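Local coordinates for rusticyanin (Thiobacillus ferrooxidans, PDB 2CAL), which ferries electrons through the periplasm from cytochrome c552 to an A-type oxidase, using one bound copper ion, at residues A[12-17]-A[117-122]; A[65-70]-A[128-133]; A[73-78]-A[106-111]; A[86-91]-A[122-127]. The protein carries 1 engineered substitution. One frame throughout, in Å; residues are numbered along the deposited sequence.

Overall arrangement
Strand 119-126 is the thread to follow. Its start receives helix 11-18 in interaction 1, its second half faces strand 87-89 in interaction 4, and their segments share T122. The neighbouring strand 70-77 supplies one side of interaction 3, and its backbone bonds to G120 and T122 tie interaction 3 to interaction 1. Interactions 3 and 4 are closest, their centres about 9 Å apart; interactions 1 and 2 are farthest, about 27 Å between centres. First segments follow the order 1, 2, 3, 4 along the chain. Interactions 1 and 2 lie on opposite sides of the centre of the cupredoxin sandwich, with 3 and 4 in the core near the copper, where residues distant in sequence meet.

Interaction 1 (A[12-17]-A[117-122]); sequences PQVKAM and GKFGYT
M17 lays the end of its side chain flat over one face of the Y121 ring. The chain bends at its last torsion (chi3 -76°), which swings the methyl CE over the middle of the ring, 3.7 Å from the centroid of Y121 and only 10° off its normal. SD of M17 sits over the same face but less centrally, 3.7 Å from CE2 of Y121, so methyl and sulfur together make a combined CH-pi and Met-aromatic contact. The two side chains cross at about a right angle: the methionine comes out from the helix and the tyrosine presents its broad side. V14, one helical turn earlier, reaches the same strand two residues upstream, where its CG2 lies 3.9 Å from CD1 of F119 and also approaches CB of F119. No hydrogen bond joins the two segments, and the meeting is one of apolar, sulfur and aromatic surfaces.

This is helix 11-18 packed on one face of the sheet that holds strand 119-126, within the beta sandwich of a blue copper protein. Strand alternation explains the pairing: F119 and Y121 both point to the helix, and between them lies G120, which has no side chain.

Neighbouring strands add to the patch. I76 of strand 70-77 touches V14, M17 and Y121, while A9 of strand 7-9 touches M17 and Y121.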
loop_
_atom_site.group_PDB
_atom_site.type_symbol
_atom_site.label_atom_id
_atom_site.label_comp_id
_atom_site.label_asym_id
_atom_site.label_seq_id
_atom_site.Cartn_x
_atom_site.Cartn_y
_atom_site.Cartn_z
ATOM N N PRO A 12 5.590 -17.432 -6.361
ATOM C CA PRO A 12 6.342 -17.768 -5.112
ATOM C C PRO A 12 7.085 -16.569 -4.557
ATOM O O PRO A 12 7.210 -16.443 -3.334
ATOM C CB PRO A 12 7.314 -18.842 -5.620
ATOM C CG PRO A 12 6.621 -19.474 -6.768
ATOM C CD PRO A 12 5.950 -18.323 -7.483
ATOM N N GLN A 13 7.627 -15.718 -5.407
ATOM C CA GLN A 13 8.290 -14.504 -4.929
ATOM C C GLN A 13 7.286 -13.566 -4.245
ATOM O O GLN A 13 7.649 -12.993 -3.211
ATOM C CB GLN A 13 9.041 -13.834 -6.054
ATOM C CG GLN A 13 10.270 -14.579 -6.540
ATOM C CD GLN A 13 10.914 -13.930 -7.738
ATOM O OE1 GLN A 13 10.248 -13.559 -8.700
ATOM N NE2 GLN A 13 12.222 -13.794 -7.647
ATOM N N VAL A 14 6.084 -13.408 -4.776
ATOM C CA VAL A 14 5.077 -12.553 -4.159
ATOM C C VAL A 14 4.752 -13.084 -2.788
ATOM O O VAL A 14 4.750 -12.319 -1.828
ATOM C CB VAL A 14 3.822 -12.477 -5.038
ATOM C CG1 VAL A 14 2.669 -11.859 -4.269
ATOM C CG2 VAL A 14 4.059 -11.646 -6.302
ATOM N N LYS A 15 4.483 -14.371 -2.667
ATOM C CA LYS A 15 4.173 -14.991 -1.363
ATOM C C LYS A 15 5.334 -14.752 -0.393
ATOM O O LYS A 15 5.091 -14.379 0.769
ATOM C CB LYS A 15 3.845 -16.478 -1.538
ATOM N N ALA A 16 6.562 -14.912 -0.846
ATOM C CA ALA A 16 7.734 -14.682 0.013
ATOM C C ALA A 16 7.771 -13.253 0.518
ATOM O O ALA A 16 8.105 -12.994 1.673
ATOM C CB ALA A 16 9.021 -15.003 -0.733
ATOM N N MET A 17 7.464 -12.296 -0.360
ATOM C CA MET A 17 7.494 -10.921 0.057
ATOM C C MET A 17 6.370 -10.564 1.009
ATOM O O MET A 17 6.550 -9.847 1.981
ATOM C CB MET A 17 7.450 -9.980 -1.191
ATOM C CG MET A 17 8.685 -10.059 -2.067
ATOM S SD MET A 17 8.842 -8.786 -3.344
ATOM C CE MET A 17 7.681 -9.376 -4.551
ATOM N N GLY A 117 2.781 -14.082 -16.604
ATOM C CA GLY A 117 2.791 -14.934 -15.427
ATOM C C GLY A 117 3.418 -14.294 -14.193
ATOM O O GLY A 117 3.651 -15.001 -13.230
ATOM N N LYS A 118 3.693 -12.999 -14.238
ATOM C CA LYS A 118 4.417 -12.239 -13.214
ATOM C C LYS A 118 3.646 -10.971 -12.812
ATOM O O LYS A 118 2.634 -10.598 -13.445
ATOM C CB LYS A 118 5.823 -11.919 -13.718
ATOM C CG LYS A 118 6.597 -13.276 -13.739
ATOM C CD LYS A 118 7.994 -12.985 -14.240
ATOM C CE LYS A 118 7.949 -12.512 -15.709
ATOM N NZ LYS A 118 9.378 -12.675 -16.197
ATOM N N PHE A 119 4.121 -10.349 -11.751
ATOM C CA PHE A 119 3.488 -9.241 -11.070
ATOM C C PHE A 119 4.510 -8.152 -10.835
ATOM O O PHE A 119 5.622 -8.433 -10.366
ATOM C CB PHE A 119 2.870 -9.714 -9.741
ATOM C CG PHE A 119 1.876 -10.841 -9.929
ATOM C CD1 PHE A 119 2.331 -12.152 -9.790
ATOM C CD2 PHE A 119 0.572 -10.588 -10.307
ATOM C CE1 PHE A 119 1.436 -13.184 -10.038
ATOM C CE2 PHE A 119 -0.314 -11.624 -10.496
ATOM C CZ PHE A 119 0.126 -12.935 -10.354
ATOM N N GLY A 120 4.138 -6.923 -11.109
ATOM C CA GLY A 120 5.041 -5.801 -10.825
ATOM C C GLY A 120 5.026 -5.416 -9.355
ATOM O O GLY A 120 4.015 -5.462 -8.651
ATOM N N TYR A 121 6.218 -4.999 -8.882
ATOM C CA TYR A 121 6.337 -4.517 -7.501
ATOM C C TYR A 121 7.466 -3.475 -7.477
ATOM O O TYR A 121 8.323 -3.358 -8.347
ATOM C CB TYR A 121 6.574 -5.662 -6.517
ATOM C CG TYR A 121 7.980 -6.210 -6.568
ATOM C CD1 TYR A 121 8.373 -7.138 -7.526
ATOM C CD2 TYR A 121 8.921 -5.797 -5.639
ATOM C CE1 TYR A 121 9.669 -7.641 -7.551
ATOM C CE2 TYR A 121 10.208 -6.297 -5.676
ATOM C CZ TYR A 121 10.591 -7.209 -6.625
ATOM O OH TYR A 121 11.898 -7.654 -6.585
ATOM N N THR A 122 7.443 -2.721 -6.368
ATOM C CA THR A 122 8.451 -1.687 -6.100
ATOM C C THR A 122 8.639 -1.497 -4.606
ATOM O O THR A 122 7.829 -1.956 -3.790
ATOM C CB THR A 122 8.047 -0.374 -6.790
ATOM O OG1 THR A 122 9.194 0.516 -6.790
ATOM C CG2 THR A 122 6.905 0.338 -6.143
#

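Interaction 2 (A[65-70]-A[128-133])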
loop_
_atom_site.group_PDB
_atom_site.type_symbol
_atom_site.label_atom_id
_atom_site.label_comp_id
_atom_site.label_asym_id
_atom_site.label_seq_id
_atom_site.Cartn_x
_atom_site.Cartn_y
_atom_site.Cartn_z
ATOM N N ILE A 65 2.289 3.116 13.220
ATOM C CA ILE A 65 3.724 3.254 13.015
ATOM C C ILE A 65 4.356 4.157 14.059
ATOM O O ILE A 65 3.795 5.218 14.336
ATOM C CB ILE A 65 4.015 3.756 11.583
ATOM C CG1 ILE A 65 3.564 2.655 10.579
ATOM C CG2 ILE A 65 5.451 4.206 11.358
ATOM C CD1 ILE A 65 3.666 3.156 9.155
ATOM N N PRO A 66 5.469 3.796 14.669
ATOM C CA PRO A 66 6.065 4.675 15.695
ATOM C C PRO A 66 6.691 5.887 15.024
ATOM O O PRO A 66 7.398 5.808 14.039
ATOM C CB PRO A 66 7.142 3.843 16.372
ATOM C CG PRO A 66 7.208 2.555 15.658
ATOM C CD PRO A 66 6.268 2.581 14.493
ATOM N N ALA A 67 6.452 7.049 15.641
ATOM C CA ALA A 67 7.151 8.256 15.232
ATOM C C ALA A 67 8.648 8.051 15.283
ATOM O O ALA A 67 9.228 7.438 16.175
ATOM C CB ALA A 67 6.707 9.406 16.127
ATOM N N GLY A 68 9.346 8.547 14.277
ATOM C CA GLY A 68 10.768 8.416 14.114
ATOM C C GLY A 68 11.245 7.160 13.402
ATOM O O GLY A 68 12.441 7.121 13.045
ATOM N N ALA A 69 10.404 6.194 13.127
ATOM C CA ALA A 69 10.821 4.994 12.414
ATOM C C ALA A 69 11.022 5.289 10.934
ATOM O O ALA A 69 10.332 6.112 10.311
ATOM C CB ALA A 69 9.772 3.898 12.544
ATOM N N THR A 70 11.987 4.580 10.350
ATOM C CA THR A 70 12.083 4.450 8.899
ATOM C C THR A 70 11.054 3.433 8.411
ATOM O O THR A 70 10.984 2.355 8.969
ATOM C CB THR A 70 13.479 4.007 8.484
ATOM O OG1 THR A 70 14.417 5.002 8.949
ATOM C CG2 THR A 70 13.622 3.879 6.981
ATOM N N PRO A 128 8.166 9.750 7.801
ATOM C CA PRO A 128 7.122 10.742 8.108
ATOM C C PRO A 128 7.284 11.431 9.462
ATOM O O PRO A 128 7.793 10.876 10.435
ATOM C CB PRO A 128 5.847 9.901 8.197
ATOM C CG PRO A 128 6.356 8.550 8.607
ATOM C CD PRO A 128 7.675 8.347 7.893
ATOM N N THR A 129 6.808 12.680 9.473
ATOM C CA THR A 129 6.527 13.305 10.740
ATOM C C THR A 129 5.290 12.643 11.324
ATOM O O THR A 129 4.423 12.039 10.668
ATOM C CB THR A 129 6.289 14.816 10.610
ATOM O OG1 THR A 129 5.172 15.024 9.767
ATOM C CG2 THR A 129 7.480 15.470 9.912
ATOM N N ALA A 130 5.161 12.765 12.653
ATOM C CA ALA A 130 3.964 12.264 13.332
ATOM C C ALA A 130 2.700 12.875 12.776
ATOM O O ALA A 130 2.684 14.045 12.360
ATOM C CB ALA A 130 4.093 12.514 14.840
ATOM N N GLY A 131 1.583 12.124 12.800
ATOM C CA GLY A 131 0.319 12.579 12.263
ATOM C C GLY A 131 -0.434 11.427 11.637
ATOM O O GLY A 131 -0.008 10.269 11.693
ATOM N N THR A 132 -1.556 11.752 11.056
ATOM C CA THR A 132 -2.437 10.813 10.354
ATOM C C THR A 132 -2.260 10.955 8.855
ATOM O O THR A 132 -2.202 12.074 8.340
ATOM C CB THR A 132 -3.909 11.046 10.767
ATOM O OG1 THR A 132 -3.935 10.854 12.173
ATOM C CG2 THR A 132 -4.874 10.084 10.089
ATOM N N TYR A 133 -2.144 9.826 8.177
ATOM C CA TYR A 133 -2.038 9.742 6.731
ATOM C C TYR A 133 -2.992 8.676 6.231
ATOM O O TYR A 133 -3.614 7.949 6.959
ATOM C CB TYR A 133 -0.612 9.406 6.314
ATOM C CG TYR A 133 0.490 10.269 6.885
ATOM C CD1 TYR A 133 1.044 10.115 8.161
ATOM C CD2 TYR A 133 1.015 11.307 6.126
ATOM C CE1 TYR A 133 2.041 10.923 8.652
ATOM C CE2 TYR A 133 2.032 12.123 6.602
ATOM C CZ TYR A 133 2.551 11.922 7.882
ATOM O OH TYR A 133 3.549 12.752 8.331
HETATM O O HOH W 1 7.759 10.626 13.081
HETATM O O HOH W 2 9.846 8.921 10.849
#
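A67 and A130 meet methyl to methyl, CB to CB 4.3 Å apart, at the surface where two loops come side by side. The other direct touch is between the carbonyl of A69 and the ring of P128, with A69 O 4.2 Å from P128 CD. Both are loose van der Waals contacts.

Water does the polar work. One molecule accepts from G68 N at 2.9 Å and donates to P128 O at 2.7 Å, stitching the backbones together where no direct hydrogen bond spans the gap. A second lies 2.9 Å from P128 O and within similar reach of A69 O, but it has more acceptors around it than protons to give, so its bonding is less settled.

Within each segment, backbone geometry sets the shape. P66 to A69 form a type II beta turn, closed by A69 N to P66 O, with G68 at its third position in the positive-phi conformation (phi 87°). In segment 128-133 the hydroxyl of Y133 donates back to T129 O over 2.6 Å. That short bond comes in tilted 30° from the carbonyl plane and ties the loop to the start of strand 131-136.

Y133 also meets W126 edge to face. A tyrosine near the start of a strand whose OH returns to the backbone four residues earlier, with a glycine two before it, is a tyrosine corner, a motif of Greek-key beta sandwiches.

Interaction 3 (A[73-78]-A[106-111])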
loop_
_atom_site.group_PDB
_atom_site.type_symbol
_atom_site.label_atom_id
_atom_site.label_comp_id
_atom_site.label_asym_id
_atom_site.label_seq_id
_atom_site.Cartn_x
_atom_site.Cartn_y
_atom_site.Cartn_z
ATOM N N VAL A 73 8.448 0.500 2.480
ATOM C CA VAL A 73 7.206 0.002 1.873
ATOM C C VAL A 73 7.573 -0.818 0.613
ATOM O O VAL A 73 8.296 -0.350 -0.260
ATOM C CB VAL A 73 6.256 1.137 1.477
ATOM C CG1 VAL A 73 4.956 0.569 0.913
ATOM C CG2 VAL A 73 5.959 2.003 2.700
ATOM N N THR A 74 7.015 -1.996 0.540
ATOM C CA THR A 74 7.005 -2.818 -0.677
ATOM C C THR A 74 5.557 -2.887 -1.156
ATOM O O THR A 74 4.659 -3.165 -0.357
ATOM C CB THR A 74 7.486 -4.249 -0.387
ATOM O OG1 THR A 74 8.796 -4.188 0.215
ATOM C CG2 THR A 74 7.580 -5.042 -1.680
ATOM N N PHE A 75 5.317 -2.509 -2.414
ATOM C CA PHE A 75 3.981 -2.552 -2.993
ATOM C C PHE A 75 3.963 -3.451 -4.220
ATOM O O PHE A 75 4.809 -3.289 -5.107
ATOM C CB PHE A 75 3.524 -1.126 -3.379
ATOM C CG PHE A 75 2.192 -1.116 -4.125
ATOM C CD1 PHE A 75 1.035 -1.634 -3.592
ATOM C CD2 PHE A 75 2.140 -0.585 -5.411
ATOM C CE1 PHE A 75 -0.158 -1.634 -4.270
ATOM C CE2 PHE A 75 0.935 -0.569 -6.118
ATOM C CZ PHE A 75 -0.191 -1.105 -5.562
ATOM N N ILE A 76 3.043 -4.393 -4.203
ATOM C CA ILE A 76 2.881 -5.420 -5.235
ATOM C C ILE A 76 1.502 -5.320 -5.844
ATOM O O ILE A 76 0.523 -5.300 -5.122
ATOM C CB ILE A 76 3.098 -6.837 -4.607
ATOM C CG1 ILE A 76 4.375 -6.955 -3.776
ATOM C CG2 ILE A 76 3.019 -7.887 -5.710
ATOM C CD1 ILE A 76 4.340 -8.122 -2.826
ATOM N N ASN A 77 1.430 -5.284 -7.169
ATOM C CA ASN A 77 0.120 -5.297 -7.817
ATOM C C ASN A 77 -0.209 -6.699 -8.325
ATOM O O ASN A 77 0.328 -7.119 -9.364
ATOM C CB ASN A 77 0.060 -4.312 -8.986
ATOM C CG ASN A 77 -1.236 -4.334 -9.733
ATOM O OD1 ASN A 77 -1.289 -3.950 -10.952
ATOM N ND2 ASN A 77 -2.293 -4.793 -9.127
ATOM N N THR A 78 -1.110 -7.380 -7.636
ATOM C CA THR A 78 -1.544 -8.714 -8.029
ATOM C C THR A 78 -2.859 -8.731 -8.806
ATOM O O THR A 78 -3.372 -9.802 -9.111
ATOM C CB THR A 78 -1.685 -9.631 -6.764
ATOM O OG1 THR A 78 -2.390 -8.951 -5.704
ATOM C CG2 THR A 78 -0.266 -9.957 -6.287
ATOM N N ALA A 106 4.761 10.378 -0.201
ATOM C CA ALA A 106 5.589 9.255 -0.612
ATOM C C ALA A 106 4.651 8.299 -1.365
ATOM O O ALA A 106 3.475 8.220 -1.057
ATOM C CB ALA A 106 6.239 8.565 0.577
ATOM N N GLY A 107 5.211 7.605 -2.361
ATOM C CA GLY A 107 4.346 6.655 -3.048
ATOM C C GLY A 107 4.789 6.379 -4.474
ATOM O O GLY A 107 5.862 6.835 -4.871
ATOM N N THR A 108 3.910 5.662 -5.165
ATOM C CA THR A 108 4.255 5.158 -6.491
ATOM C C THR A 108 3.424 5.816 -7.601
ATOM O O THR A 108 2.347 6.387 -7.374
ATOM C CB THR A 108 4.024 3.628 -6.539
ATOM O OG1 THR A 108 2.615 3.307 -6.648
ATOM C CG2 THR A 108 4.495 2.955 -5.259
ATOM N N GLY A 109 3.938 5.692 -8.809
ATOM C CA GLY A 109 3.080 5.907 -9.979
ATOM C C GLY A 109 2.178 4.683 -10.103
ATOM O O GLY A 109 2.024 3.771 -9.257
ATOM N N PHE A 110 1.563 4.611 -11.295
ATOM C CA PHE A 110 0.731 3.482 -11.641
ATOM C C PHE A 110 1.647 2.269 -11.888
ATOM O O PHE A 110 2.674 2.336 -12.540
ATOM C CB PHE A 110 -0.120 3.799 -12.886
ATOM C CG PHE A 110 -1.118 4.885 -12.537
ATOM C CD1 PHE A 110 -2.095 4.745 -11.618
ATOM C CD2 PHE A 110 -1.023 6.138 -13.180
ATOM C CE1 PHE A 110 -3.002 5.733 -11.260
ATOM C CE2 PHE A 110 -1.925 7.124 -12.831
ATOM C CZ PHE A 110 -2.921 6.962 -11.897
ATOM N N SER A 111 1.210 1.141 -11.355
ATOM C CA SER A 111 2.012 -0.084 -11.502
ATOM C C SER A 111 1.818 -0.746 -12.855
ATOM O O SER A 111 0.754 -0.607 -13.497
ATOM C CB SER A 111 1.581 -1.082 -10.420
ATOM O OG SER A 111 0.218 -1.449 -10.509
#
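F75 and T108 are brought together by their first torsions: CG of F75 stands anti to the backbone N (chi1 174°), extending the ring to the loop, while OG1 of T108 lies between its own backbone N and carbonyl carbon (chi1 76°). The side chains cross at about a right angle, and OG1 of T108 stops 4.1 Å from CD2 of F75. S111 closes in further along the same ring, its CB 4.4 Å from CE2 of F75. S111 also meets N77, with CB of S111 3.8 Å from CB of N77 and OG of S111 3.2 Å from that same carbon.

Both loop hydroxyls are buried, and both are used. OG1 of T108 donates to the carbonyl of the next residue, G109 O, at 2.7 Å, lying in the carbonyl plane on a lone pair, and it also accepts from the backbone N of F86. OG of S111 bonds to the carbonyl O of H84, a residue that binds copper in this structure. N77 packs against the H84 side chain as well, making this contact part of the second shell of the metal site.

Strand 70-77 lies between strands 119-126 and 36-43 in its sheet, with A43 touching both F75 and N77. The loop after strand 104-105 packs on the side of it that carries F75 and N77, and the intervening I76 faces helix 11-18 instead.

Interaction 4 (A[86-91]-A[122-127])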
loop_
_atom_site.group_PDB
_atom_site.type_symbol
_atom_site.label_atom_id
_atom_site.label_comp_id
_atom_site.label_asym_id
_atom_site.label_seq_id
_atom_site.Cartn_x
_atom_site.Cartn_y
_atom_site.Cartn_z
ATOM N N PHE A 86 -0.063 3.100 -5.096
ATOM C CA PHE A 86 -0.014 3.171 -3.636
ATOM C C PHE A 86 0.585 4.528 -3.319
ATOM O O PHE A 86 1.792 4.716 -3.404
ATOM C CB PHE A 86 0.784 1.996 -3.039
ATOM C CG PHE A 86 0.773 1.933 -1.515
ATOM C CD1 PHE A 86 -0.059 1.018 -0.881
ATOM C CD2 PHE A 86 1.599 2.764 -0.733
ATOM C CE1 PHE A 86 -0.048 0.942 0.502
ATOM C CE2 PHE A 86 1.611 2.681 0.650
ATOM C CZ PHE A 86 0.771 1.755 1.240
ATOM N N ASP A 87 -0.235 5.468 -2.898
ATOM C CA ASP A 87 0.173 6.835 -2.688
ATOM C C ASP A 87 -0.269 7.297 -1.318
ATOM O O ASP A 87 -1.423 7.182 -0.947
ATOM C CB ASP A 87 -0.417 7.735 -3.779
ATOM C CG ASP A 87 0.167 7.362 -5.137
ATOM O OD1 ASP A 87 1.419 7.436 -5.266
ATOM O OD2 ASP A 87 -0.675 7.056 -6.023
ATOM N N ILE A 88 0.720 7.823 -0.562
ATOM C CA ILE A 88 0.427 8.290 0.789
ATOM C C ILE A 88 0.182 9.805 0.750
ATOM O O ILE A 88 0.982 10.545 0.185
ATOM C CB ILE A 88 1.572 7.946 1.778
ATOM C CG1 ILE A 88 1.869 6.421 1.712
ATOM C CG2 ILE A 88 1.247 8.383 3.182
ATOM C CD1 ILE A 88 3.080 5.995 2.550
ATOM N N THR A 89 -0.875 10.213 1.436
ATOM C CA THR A 89 -1.340 11.610 1.476
ATOM C C THR A 89 -1.844 11.923 2.865
ATOM O O THR A 89 -2.233 11.038 3.627
ATOM C CB THR A 89 -2.452 11.795 0.428
ATOM O OG1 THR A 89 -2.913 13.199 0.481
ATOM C CG2 THR A 89 -3.636 10.884 0.641
ATOM N N LYS A 90 -1.873 13.230 3.194
ATOM C CA LYS A 90 -2.576 13.658 4.396
ATOM C C LYS A 90 -4.050 13.824 4.185
ATOM O O LYS A 90 -4.761 14.056 5.161
ATOM C CB LYS A 90 -1.944 14.958 4.959
ATOM C CG LYS A 90 -0.433 14.791 5.244
ATOM C CD LYS A 90 0.161 16.016 5.966
ATOM C CE LYS A 90 1.677 15.905 6.015
ATOM N NZ LYS A 90 2.383 16.932 6.840
ATOM N N LYS A 91 -4.570 13.820 2.943
ATOM C CA LYS A 91 -5.995 14.039 2.662
ATOM C C LYS A 91 -6.827 12.778 2.927
ATOM O O LYS A 91 -6.470 11.730 2.385
ATOM C CB LYS A 91 -6.180 14.471 1.214
ATOM C CG LYS A 91 -7.622 14.465 0.732
ATOM C CD LYS A 91 -8.491 15.514 1.374
ATOM C CE LYS A 91 -9.980 15.295 1.255
ATOM N NZ LYS A 91 -10.477 14.273 0.277
ATOM N N THR A 122 7.443 -2.721 -6.368
ATOM C CA THR A 122 8.451 -1.687 -6.100
ATOM C C THR A 122 8.639 -1.497 -4.606
ATOM O O THR A 122 7.829 -1.956 -3.790
ATOM C CB THR A 122 8.047 -0.374 -6.790
ATOM O OG1 THR A 122 9.194 0.516 -6.790
ATOM C CG2 THR A 122 6.905 0.338 -6.143
ATOM N N ASP A 123 9.746 -0.860 -4.285
ATOM C CA ASP A 123 10.101 -0.527 -2.909
ATOM C C ASP A 123 10.367 0.972 -2.813
ATOM O O ASP A 123 11.055 1.522 -3.667
ATOM C CB ASP A 123 11.332 -1.307 -2.487
ATOM C CG ASP A 123 11.033 -2.735 -2.107
ATOM O OD1 ASP A 123 10.683 -2.951 -0.908
ATOM O OD2 ASP A 123 11.174 -3.568 -3.008
ATOM N N PHE A 124 9.891 1.578 -1.745
ATOM C CA PHE A 124 10.291 2.978 -1.455
ATOM C C PHE A 124 10.459 3.136 0.076
ATOM O O PHE A 124 9.906 2.337 0.831
ATOM C CB PHE A 124 9.326 3.975 -2.040
ATOM C CG PHE A 124 7.936 3.999 -1.485
ATOM C CD1 PHE A 124 7.611 4.739 -0.371
ATOM C CD2 PHE A 124 6.911 3.269 -2.078
ATOM C CE1 PHE A 124 6.314 4.739 0.126
ATOM C CE2 PHE A 124 5.631 3.271 -1.572
ATOM C CZ PHE A 124 5.298 4.001 -0.455
ATOM N N THR A 125 11.190 4.169 0.440
ATOM C CA THR A 125 11.368 4.481 1.866
ATOM C C THR A 125 10.635 5.753 2.212
ATOM O O THR A 125 10.374 6.627 1.371
ATOM C CB THR A 125 12.853 4.597 2.156
ATOM O OG1 THR A 125 13.101 4.492 3.573
ATOM C CG2 THR A 125 13.446 5.960 1.808
ATOM N N TRP A 126 10.290 5.925 3.473
ATOM C CA TRP A 126 9.443 6.980 3.977
ATOM C C TRP A 126 9.847 7.306 5.393
ATOM O O TRP A 126 9.999 6.406 6.216
ATOM C CB TRP A 126 7.963 6.555 3.887
ATOM C CG TRP A 126 6.912 7.528 4.340
ATOM C CD1 TRP A 126 6.901 8.902 4.117
ATOM C CD2 TRP A 126 5.689 7.232 5.067
ATOM N NE1 TRP A 126 5.758 9.433 4.674
ATOM C CE2 TRP A 126 4.998 8.445 5.272
ATOM C CE3 TRP A 126 5.122 6.058 5.588
ATOM C CZ2 TRP A 126 3.801 8.494 5.951
ATOM C CZ3 TRP A 126 3.935 6.116 6.263
ATOM C CH2 TRP A 126 3.282 7.324 6.443
ATOM N N HIS A 127 10.005 8.605 5.658
ATOM C CA HIS A 127 10.404 9.115 6.965
ATOM C C HIS A 127 9.371 10.160 7.421
ATOM O O HIS A 127 9.718 11.338 7.339
ATOM C CB HIS A 127 11.802 9.751 6.899
ATOM C CG HIS A 127 12.926 8.800 6.691
ATOM N ND1 HIS A 127 13.640 8.289 7.770
ATOM C CD2 HIS A 127 13.505 8.311 5.582
ATOM C CE1 HIS A 127 14.573 7.493 7.273
ATOM N NE2 HIS A 127 14.526 7.467 5.967
#
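F86, I88, F124 and W126 form an apolar contact across the interior of the sandwich, joining the segment of edge strand 87-89 in one sheet to strand 119-126 in the other. I88 and W126 come from opposite directions. The tip of the isoleucine, CD1, rests over one face of the indole, 3.7 Å from the centroid of the six-membered ring and 14° off its normal, a CH-pi contact over that ring and so to one end of the indole. Its other branch, CG2, lies 3.8 Å from CZ2 of W126.

The phenylalanines approach at about a right angle. CD2 of F86 lies in the plane of the F124 ring, at its edge, 3.9 Å from CZ of F124. CD1 of I88 reaches that edge too, 4.2 Å from CE1 of F124, and sits in the corner between the edge of F124 and the face of W126. With CG anti to the backbone N (chi1 -175°), F86 extends inward, where F53 meets it edge to face and the ring of Y135 also packs; its side chain is about 9 Å from the copper (nearest atoms).

No hydrogen bond links the two segments, which therefore meet through dispersion and CH-pi attraction between hydrocarbon and aromatic surfaces.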